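Local structure of lipoate-protein ligase, putative (Streptococcus pneumoniae, 1VQZ) at residues 290-295 against 326-331; 317-322 against 330-335; 269-274 against 285-290. The protein is a putative lipoate-protein ligase, in which a lipoyl protein ligase A/B catalytic domain is joined to a C-terminal domain of the bacterial lipoate protein ligase family. One frame throughout, in Å; residues are numbered along the deposited sequence.

Contact 1: residues 290-295 against 326-331; sequences DFFGIE and YFAGIS
G293 and Y326 have the nearest CA atoms across the two segments, 4.0 Å apart, where two irregular loop segments pass each other without building a sheet. One direct backbone hydrogen bond joins them: A328 N donates to F292 O over 2.7 Å, nearly straight at 169°. Beside it, G293 CA makes a CA-H...O contact of 3.3 Å with Y326 O, an approach that the absence of a CB on this glycine permits. Water extends the join. One molecule accepts from F292 N and donates to A328 O, and a second donates to both E295 O and Y326 O. The 326-331 side runs through a type II beta turn from F327 to I330, with G329 at positive phi, and delivers S331 to the N-cap of helix 332-339 in the C-terminal domain. Segment 290-295 is also tied to the large sheet, by a backbone bond between I294 and Y150 and by F292 packing on A147. Among the side chains, F291 holds CG between the backbone N and the carbonyl carbon (chi1 55°), and from there its ring meets that of F327, the two crossing obliquely with their planes at 49°. F327 CE2 lies 3.6 Å above the F291 plane, over the ring centre, while I330 CD1 approaches F291 CB at 4.1 Å. At the edge of the F292 ring sits A328 CB, near its plane. E295 CB packs 3.7 Å from Y326 CE1; beyond it, two waters link OE1 and OE2 separately to the Y326 hydroxyl, and OE2 forms a salt bridge with R325.

Contact 2: residues 317-322 against 330-335; sequences ALKTID and ISREEI
R332 reaches from the first turn of helix 332-339 to the C-terminal end of helix 311-318, where its guanidinium hydrogen-bonds two main-chain carbonyls. CG stands anti to the carbonyl carbon (chi1 -70°), and the chain is extended from there to NE. R332 NE donates to L318 O at 3.0 Å, standing 46° out of that carbonyl plane. The stronger bond runs from R332 NH2 to I321 O, 2.8 Å long and 164° at the hydrogen, in the carbonyl plane and on a lone pair; NE adds a weak bond to the same oxygen. Both acceptors lie at the guanidinium edge and belong to the first and last residues of a type I turn, L318 to I321, so the arginine clasps the turn that ends the helix. Its positive charge probably also favours the carbonyl end of that helix.

Charge contacts are looser. K319, bent at chi3 and chi4, brings NZ to 3.4 Å from R332 CD and forms a long salt bridge of 3.6 Å with E333 OE2, which may temper the like charges of K319 and R332. The D322 carboxylate comes no closer to R332 than 4.5 Å, from OD1 to NH2, beyond a salt bridge; OD1 is instead hydrogen-bonded to T324 OG1.

Apolar packing is supplied by L318: CD1 meets I335 CG2 at 3.8 Å, the two side chains crossing at about a right angle, and CB rests near R332 CG.

Within 330-335, S331 and E334 form a capping box, E334 N to S331 OG at 3.0 Å and S331 N to E334 OE1 at 2.9 Å, the latter on the anti lone pair.

Among the neighbouring elements, L318 and I321 touch V300 of helix 298-304, while I330 and E334 touch F266 of strand 260-266.

Contact 3: residues 269-274 against 285-290; sequences GKVEVF and IKIYGD. With EDO (1,2-ethanediol), chain D.
F274 and Y288 both hold CG anti to the carbonyl carbon, beside the backbone N (chi1 -62° and -67°), bringing their rings together on one face of the beta hairpin formed by strands 269-278 and 281-289. The side chains cross at about a right angle with ring planes 79° apart, and Y288 CD1 comes within 3.5 Å of F274 CE1, at the F274 edge near its plane. F274 also meets F258 edge-to-face. In the backbone, E272 with Y288 and F274 with K286 are antiparallel hydrogen-bonded pairs; E272 N to Y288 O and its return bond, Y288 N to E272 O, are each 2.8 Å. The E272 carboxylate, on the same face as the rings, is held by R261 and N60. The other face is aliphatic: V271 CG1 lies beside I287 CG2 and V273 CG1 meets I285 CD1 at 3.9 Å, with helix 332-339 packed against the valines through A338. At the open end of the hairpin, K270 N donates to D290 OD1 at 2.8 Å, a side-chain bond beside the weak D290 N to K270 O. A 1,2-ethanediol donates from O1 to I287 O at 2.8 Å and sets C1 3.2 Å above one face of the Y288 ring, offset toward the rim.

From the N terminus, contact 3 closes first, pairing 269-274 with 285-290 across the short turn of the hairpin. Contact 1 follows in series, opening at the shared D290 and closing a 30-residue loop that carries helices 298-304 and 311-318. Contact 2 opens inside that loop and closes just past it, so the two overlap and share I330 and S331. In space all three converge on one apolar patch: F327 of contact 1 touches I335 of contact 2, and V271 of contact 3 meets F291, I330 and I335. Together they tie the hairpin, the loop leading to helix 298-304, and helices 311-318 and 332-339 into the C-terminal domain.

Contact 1: residues 290-295 against 326-331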
# COMPACT_ATOMS: atom_id res chain seq x y z
N ASP A 290 -9.71 4.76 3.07
CA ASP A 290 -8.51 4.04 3.55
C ASP A 290 -8.77 2.55 3.79
O ASP A 290 -7.95 1.89 4.42
CB ASP A 290 -7.93 4.70 4.81
CG ASP A 290 -8.94 4.81 5.98
OD1 ASP A 290 -10.00 4.20 5.97
OD2 ASP A 290 -8.67 5.59 6.91
N PHE A 291 -9.91 2.06 3.30
CA PHE A 291 -10.18 0.63 3.18
C PHE A 291 -9.05 -0.04 2.36
O PHE A 291 -8.32 0.59 1.60
CB PHE A 291 -11.52 0.37 2.48
CG PHE A 291 -11.66 1.03 1.13
CD1 PHE A 291 -11.22 0.39 -0.03
CD2 PHE A 291 -12.20 2.28 1.02
CE1 PHE A 291 -11.31 0.98 -1.29
CE2 PHE A 291 -12.34 2.89 -0.26
CZ PHE A 291 -11.85 2.25 -1.39
N PHE A 292 -8.88 -1.32 2.57
CA PHE A 292 -7.92 -2.07 1.80
C PHE A 292 -8.62 -3.07 0.93
O PHE A 292 -9.45 -3.81 1.40
CB PHE A 292 -6.96 -2.83 2.70
CG PHE A 292 -6.04 -3.69 1.93
CD1 PHE A 292 -4.94 -3.12 1.28
CD2 PHE A 292 -6.34 -5.03 1.71
CE1 PHE A 292 -4.12 -3.89 0.49
CE2 PHE A 292 -5.50 -5.82 0.91
CZ PHE A 292 -4.40 -5.23 0.30
N GLY A 293 -8.21 -3.14 -0.34
CA GLY A 293 -8.59 -4.18 -1.25
C GLY A 293 -7.39 -4.47 -2.11
O GLY A 293 -6.58 -3.56 -2.45
N ILE A 294 -7.27 -5.72 -2.49
CA ILE A 294 -6.12 -6.17 -3.32
C ILE A 294 -6.17 -5.59 -4.73
O ILE A 294 -5.14 -5.37 -5.35
CB ILE A 294 -6.06 -7.72 -3.41
CG1 ILE A 294 -5.66 -8.32 -2.08
CG2 ILE A 294 -5.04 -8.16 -4.42
CD1 ILE A 294 -6.07 -9.79 -1.97
N GLU A 295 -7.38 -5.38 -5.24
CA GLU A 295 -7.67 -4.79 -6.56
C GLU A 295 -8.34 -3.45 -6.42
O GLU A 295 -9.06 -3.21 -5.46
CB GLU A 295 -8.59 -5.68 -7.41
CG GLU A 295 -8.04 -7.03 -7.60
CD GLU A 295 -8.69 -7.80 -8.73
OE1 GLU A 295 -8.62 -7.36 -9.88
OE2 GLU A 295 -9.20 -8.89 -8.46
N TYR A 326 -12.12 -5.97 -3.00
CA TYR A 326 -12.14 -4.48 -3.05
C TYR A 326 -12.18 -3.80 -1.69
O TYR A 326 -11.58 -2.71 -1.50
CB TYR A 326 -13.32 -4.04 -3.92
CG TYR A 326 -13.25 -4.67 -5.29
CD1 TYR A 326 -12.26 -4.28 -6.20
CD2 TYR A 326 -14.11 -5.71 -5.64
CE1 TYR A 326 -12.17 -4.88 -7.44
CE2 TYR A 326 -14.03 -6.33 -6.87
CZ TYR A 326 -13.05 -5.93 -7.75
OH TYR A 326 -12.94 -6.57 -8.94
N PHE A 327 -12.95 -4.39 -0.77
CA PHE A 327 -13.12 -3.83 0.58
C PHE A 327 -12.96 -4.94 1.61
O PHE A 327 -13.92 -5.60 1.96
CB PHE A 327 -14.48 -3.13 0.78
CG PHE A 327 -14.84 -2.12 -0.29
CD1 PHE A 327 -15.58 -2.50 -1.41
CD2 PHE A 327 -14.54 -0.79 -0.14
CE1 PHE A 327 -15.96 -1.56 -2.38
CE2 PHE A 327 -14.91 0.13 -1.08
CZ PHE A 327 -15.62 -0.26 -2.23
N ALA A 328 -11.74 -5.17 2.07
CA ALA A 328 -11.52 -6.22 3.06
C ALA A 328 -12.18 -5.83 4.40
O ALA A 328 -12.01 -4.71 4.91
CB ALA A 328 -10.01 -6.50 3.25
N GLY A 329 -13.00 -6.74 4.91
CA GLY A 329 -13.70 -6.58 6.17
C GLY A 329 -14.95 -5.73 6.18
O GLY A 329 -15.53 -5.46 7.25
N ILE A 330 -15.39 -5.31 5.00
CA ILE A 330 -16.61 -4.51 4.86
C ILE A 330 -17.56 -5.22 3.92
O ILE A 330 -17.15 -5.68 2.85
CB ILE A 330 -16.28 -3.09 4.33
CG1 ILE A 330 -15.11 -2.49 5.12
CG2 ILE A 330 -17.54 -2.16 4.42
CD1 ILE A 330 -14.67 -1.10 4.63
N SER A 331 -18.82 -5.31 4.34
CA SER A 331 -19.86 -6.08 3.64
C SER A 331 -20.48 -5.32 2.49
O SER A 331 -20.37 -4.06 2.40
CB SER A 331 -20.94 -6.55 4.62
OG SER A 331 -21.83 -5.53 5.03
O HOH W 1 -10.58 -2.74 4.55
O HOH W 2 -9.98 -1.37 -3.36
O HOH W 3 -10.94 -6.02 -10.37
O HOH W 4 -11.93 -9.33 -9.12

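Contact 2: residues 317-322 against 330-335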
# COMPACT_ATOMS: atom_id res chain seq x y z
N ALA A 317 -26.48 -5.22 -7.39
CA ALA A 317 -25.29 -5.07 -8.22
C ALA A 317 -24.03 -5.53 -7.49
O ALA A 317 -23.12 -6.21 -8.06
CB ALA A 317 -25.11 -3.59 -8.68
N LEU A 318 -23.95 -5.20 -6.21
CA LEU A 318 -22.77 -5.56 -5.45
C LEU A 318 -22.66 -7.08 -5.23
O LEU A 318 -21.54 -7.62 -5.06
CB LEU A 318 -22.73 -4.82 -4.14
CG LEU A 318 -22.48 -3.30 -4.20
CD1 LEU A 318 -22.64 -2.72 -2.77
CD2 LEU A 318 -21.10 -2.99 -4.75
N LYS A 319 -23.80 -7.76 -5.19
CA LYS A 319 -23.83 -9.23 -5.08
C LYS A 319 -23.48 -9.93 -6.40
O LYS A 319 -23.51 -11.16 -6.45
CB LYS A 319 -25.18 -9.75 -4.56
CG LYS A 319 -25.68 -9.01 -3.36
CD LYS A 319 -26.77 -9.62 -2.58
CE LYS A 319 -26.22 -10.38 -1.37
NZ LYS A 319 -25.14 -9.62 -0.61
N THR A 320 -23.14 -9.19 -7.45
CA THR A 320 -22.65 -9.77 -8.71
C THR A 320 -21.11 -9.74 -8.80
O THR A 320 -20.53 -10.12 -9.82
CB THR A 320 -23.22 -9.09 -9.97
OG1 THR A 320 -22.71 -7.76 -10.08
CG2 THR A 320 -24.72 -9.06 -9.94
N ILE A 321 -20.46 -9.31 -7.73
CA ILE A 321 -18.98 -9.25 -7.68
C ILE A 321 -18.47 -9.74 -6.35
O ILE A 321 -19.20 -9.74 -5.37
CB ILE A 321 -18.47 -7.82 -7.92
CG1 ILE A 321 -19.03 -6.85 -6.85
CG2 ILE A 321 -18.85 -7.40 -9.33
CD1 ILE A 321 -18.17 -5.68 -6.57
N ASP A 322 -17.21 -10.16 -6.34
CA ASP A 322 -16.48 -10.50 -5.14
C ASP A 322 -16.00 -9.26 -4.37
O ASP A 322 -14.94 -8.68 -4.64
CB ASP A 322 -15.30 -11.38 -5.51
CG ASP A 322 -14.62 -11.98 -4.30
OD1 ASP A 322 -15.00 -11.66 -3.15
OD2 ASP A 322 -13.69 -12.76 -4.54
N ILE A 330 -15.39 -5.31 5.00
CA ILE A 330 -16.61 -4.51 4.86
C ILE A 330 -17.56 -5.22 3.92
O ILE A 330 -17.15 -5.68 2.85
CB ILE A 330 -16.28 -3.09 4.33
CG1 ILE A 330 -15.11 -2.49 5.12
CG2 ILE A 330 -17.54 -2.16 4.42
CD1 ILE A 330 -14.67 -1.10 4.63
N SER A 331 -18.82 -5.31 4.34
CA SER A 331 -19.86 -6.08 3.64
C SER A 331 -20.48 -5.32 2.49
O SER A 331 -20.37 -4.06 2.40
CB SER A 331 -20.94 -6.55 4.62
OG SER A 331 -21.83 -5.53 5.03
N ARG A 332 -21.17 -6.07 1.62
CA ARG A 332 -21.93 -5.47 0.52
C ARG A 332 -23.04 -4.56 1.02
O ARG A 332 -23.29 -3.50 0.45
CB ARG A 332 -22.55 -6.55 -0.37
CG ARG A 332 -21.53 -7.33 -1.19
CD ARG A 332 -22.16 -8.55 -1.89
NE ARG A 332 -21.15 -9.29 -2.64
CZ ARG A 332 -20.33 -10.18 -2.09
NH1 ARG A 332 -20.47 -10.50 -0.80
NH2 ARG A 332 -19.41 -10.79 -2.83
N GLU A 333 -23.67 -4.98 2.10
CA GLU A 333 -24.72 -4.21 2.77
C GLU A 333 -24.15 -2.89 3.28
O GLU A 333 -24.79 -1.85 3.17
CB GLU A 333 -25.35 -4.98 3.92
CG GLU A 333 -26.21 -6.14 3.52
CD GLU A 333 -25.44 -7.37 3.10
OE1 GLU A 333 -24.20 -7.44 3.24
OE2 GLU A 333 -26.11 -8.30 2.64
N GLU A 334 -22.97 -2.96 3.85
CA GLU A 334 -22.30 -1.77 4.34
C GLU A 334 -21.89 -0.85 3.18
O GLU A 334 -22.06 0.34 3.28
CB GLU A 334 -21.09 -2.16 5.21
CG GLU A 334 -21.46 -2.67 6.60
CD GLU A 334 -20.30 -3.29 7.40
OE1 GLU A 334 -19.45 -4.04 6.84
OE2 GLU A 334 -20.27 -3.07 8.62
N ILE A 335 -21.31 -1.39 2.11
CA ILE A 335 -20.96 -0.57 0.95
C ILE A 335 -22.19 0.07 0.31
O ILE A 335 -22.16 1.28 0.00
CB ILE A 335 -20.12 -1.36 -0.11
CG1 ILE A 335 -18.77 -1.74 0.49
CG2 ILE A 335 -19.88 -0.54 -1.36
CD1 ILE A 335 -17.97 -0.55 0.95

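Contact 3: residues 269-274 against 285-290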
# COMPACT_ATOMS: atom_id res chain seq x y z
N GLY A 269 -12.39 0.39 7.67
CA GLY A 269 -12.07 1.49 6.79
C GLY A 269 -13.16 2.51 6.62
O GLY A 269 -14.34 2.23 6.68
N LYS A 270 -12.70 3.70 6.35
CA LYS A 270 -13.49 4.80 5.89
C LYS A 270 -13.83 4.65 4.39
O LYS A 270 -12.96 4.36 3.56
CB LYS A 270 -12.60 6.04 6.14
CG LYS A 270 -13.11 7.33 5.80
CD LYS A 270 -12.51 8.38 6.73
CE LYS A 270 -11.49 9.19 6.07
NZ LYS A 270 -11.34 10.48 6.85
N VAL A 271 -15.11 4.88 4.05
CA VAL A 271 -15.59 4.87 2.66
C VAL A 271 -16.32 6.20 2.37
O VAL A 271 -17.29 6.55 3.04
CB VAL A 271 -16.54 3.69 2.37
CG1 VAL A 271 -17.04 3.74 0.93
CG2 VAL A 271 -15.87 2.37 2.68
N GLU A 272 -15.82 6.92 1.37
CA GLU A 272 -16.35 8.20 0.93
C GLU A 272 -16.78 8.09 -0.52
O GLU A 272 -15.99 7.74 -1.39
CB GLU A 272 -15.30 9.29 1.06
CG GLU A 272 -15.87 10.72 0.86
CD GLU A 272 -14.81 11.81 1.03
OE1 GLU A 272 -13.62 11.56 0.71
OE2 GLU A 272 -15.20 12.95 1.44
N VAL A 273 -18.04 8.40 -0.78
CA VAL A 273 -18.63 8.21 -2.09
C VAL A 273 -19.08 9.52 -2.70
O VAL A 273 -19.90 10.24 -2.14
CB VAL A 273 -19.86 7.30 -1.99
CG1 VAL A 273 -20.48 7.13 -3.40
CG2 VAL A 273 -19.51 5.99 -1.35
N PHE A 274 -18.57 9.81 -3.88
CA PHE A 274 -19.04 10.98 -4.64
C PHE A 274 -19.84 10.47 -5.87
O PHE A 274 -19.27 9.90 -6.79
CB PHE A 274 -17.86 11.85 -5.10
CG PHE A 274 -17.04 12.44 -3.98
CD1 PHE A 274 -15.99 11.73 -3.42
CD2 PHE A 274 -17.27 13.73 -3.54
CE1 PHE A 274 -15.21 12.30 -2.43
CE2 PHE A 274 -16.50 14.30 -2.52
CZ PHE A 274 -15.45 13.56 -1.98
N ILE A 285 -19.71 7.75 -10.54
CA ILE A 285 -19.41 7.52 -9.14
C ILE A 285 -17.91 7.40 -8.95
O ILE A 285 -17.19 6.89 -9.84
CB ILE A 285 -20.17 6.28 -8.63
CG1 ILE A 285 -20.05 6.10 -7.12
CG2 ILE A 285 -19.68 5.01 -9.29
CD1 ILE A 285 -21.00 5.03 -6.60
N LYS A 286 -17.42 7.91 -7.83
CA LYS A 286 -16.01 7.76 -7.44
C LYS A 286 -15.95 7.53 -5.94
O LYS A 286 -16.69 8.15 -5.15
CB LYS A 286 -15.18 8.99 -7.85
CG LYS A 286 -13.66 8.68 -7.81
CD LYS A 286 -12.78 9.68 -8.39
CE LYS A 286 -11.34 9.19 -8.44
NZ LYS A 286 -11.00 8.31 -9.62
N ILE A 287 -15.12 6.56 -5.54
CA ILE A 287 -15.05 6.11 -4.17
C ILE A 287 -13.64 6.32 -3.65
O ILE A 287 -12.65 5.87 -4.27
CB ILE A 287 -15.45 4.64 -4.08
CG1 ILE A 287 -16.90 4.46 -4.63
CG2 ILE A 287 -15.34 4.10 -2.65
CD1 ILE A 287 -17.28 3.02 -4.84
N TYR A 288 -13.57 7.00 -2.51
CA TYR A 288 -12.32 7.25 -1.80
C TYR A 288 -12.36 6.58 -0.44
O TYR A 288 -13.43 6.25 0.08
CB TYR A 288 -12.13 8.74 -1.54
CG TYR A 288 -11.89 9.58 -2.76
CD1 TYR A 288 -12.95 9.91 -3.59
CD2 TYR A 288 -10.64 10.09 -3.05
CE1 TYR A 288 -12.78 10.69 -4.70
CE2 TYR A 288 -10.45 10.87 -4.20
CZ TYR A 288 -11.54 11.18 -5.01
OH TYR A 288 -11.42 11.97 -6.13
N GLY A 289 -11.18 6.42 0.17
CA GLY A 289 -11.11 5.89 1.51
C GLY A 289 -9.78 5.28 1.85
O GLY A 289 -8.82 5.28 1.02
N ASP A 290 -9.71 4.76 3.07
CA ASP A 290 -8.51 4.04 3.55
C ASP A 290 -8.77 2.55 3.79
O ASP A 290 -7.95 1.89 4.42
CB ASP A 290 -7.93 4.70 4.81
CG ASP A 290 -8.94 4.81 5.98
OD1 ASP A 290 -10.00 4.20 5.97
OD2 ASP A 290 -8.67 5.59 6.91
C1 EDO D . -9.83 7.76 -5.18
O1 EDO D . -10.28 6.48 -5.54
C2 EDO D . -8.52 8.11 -5.86
O2 EDO D . -8.72 8.19 -7.24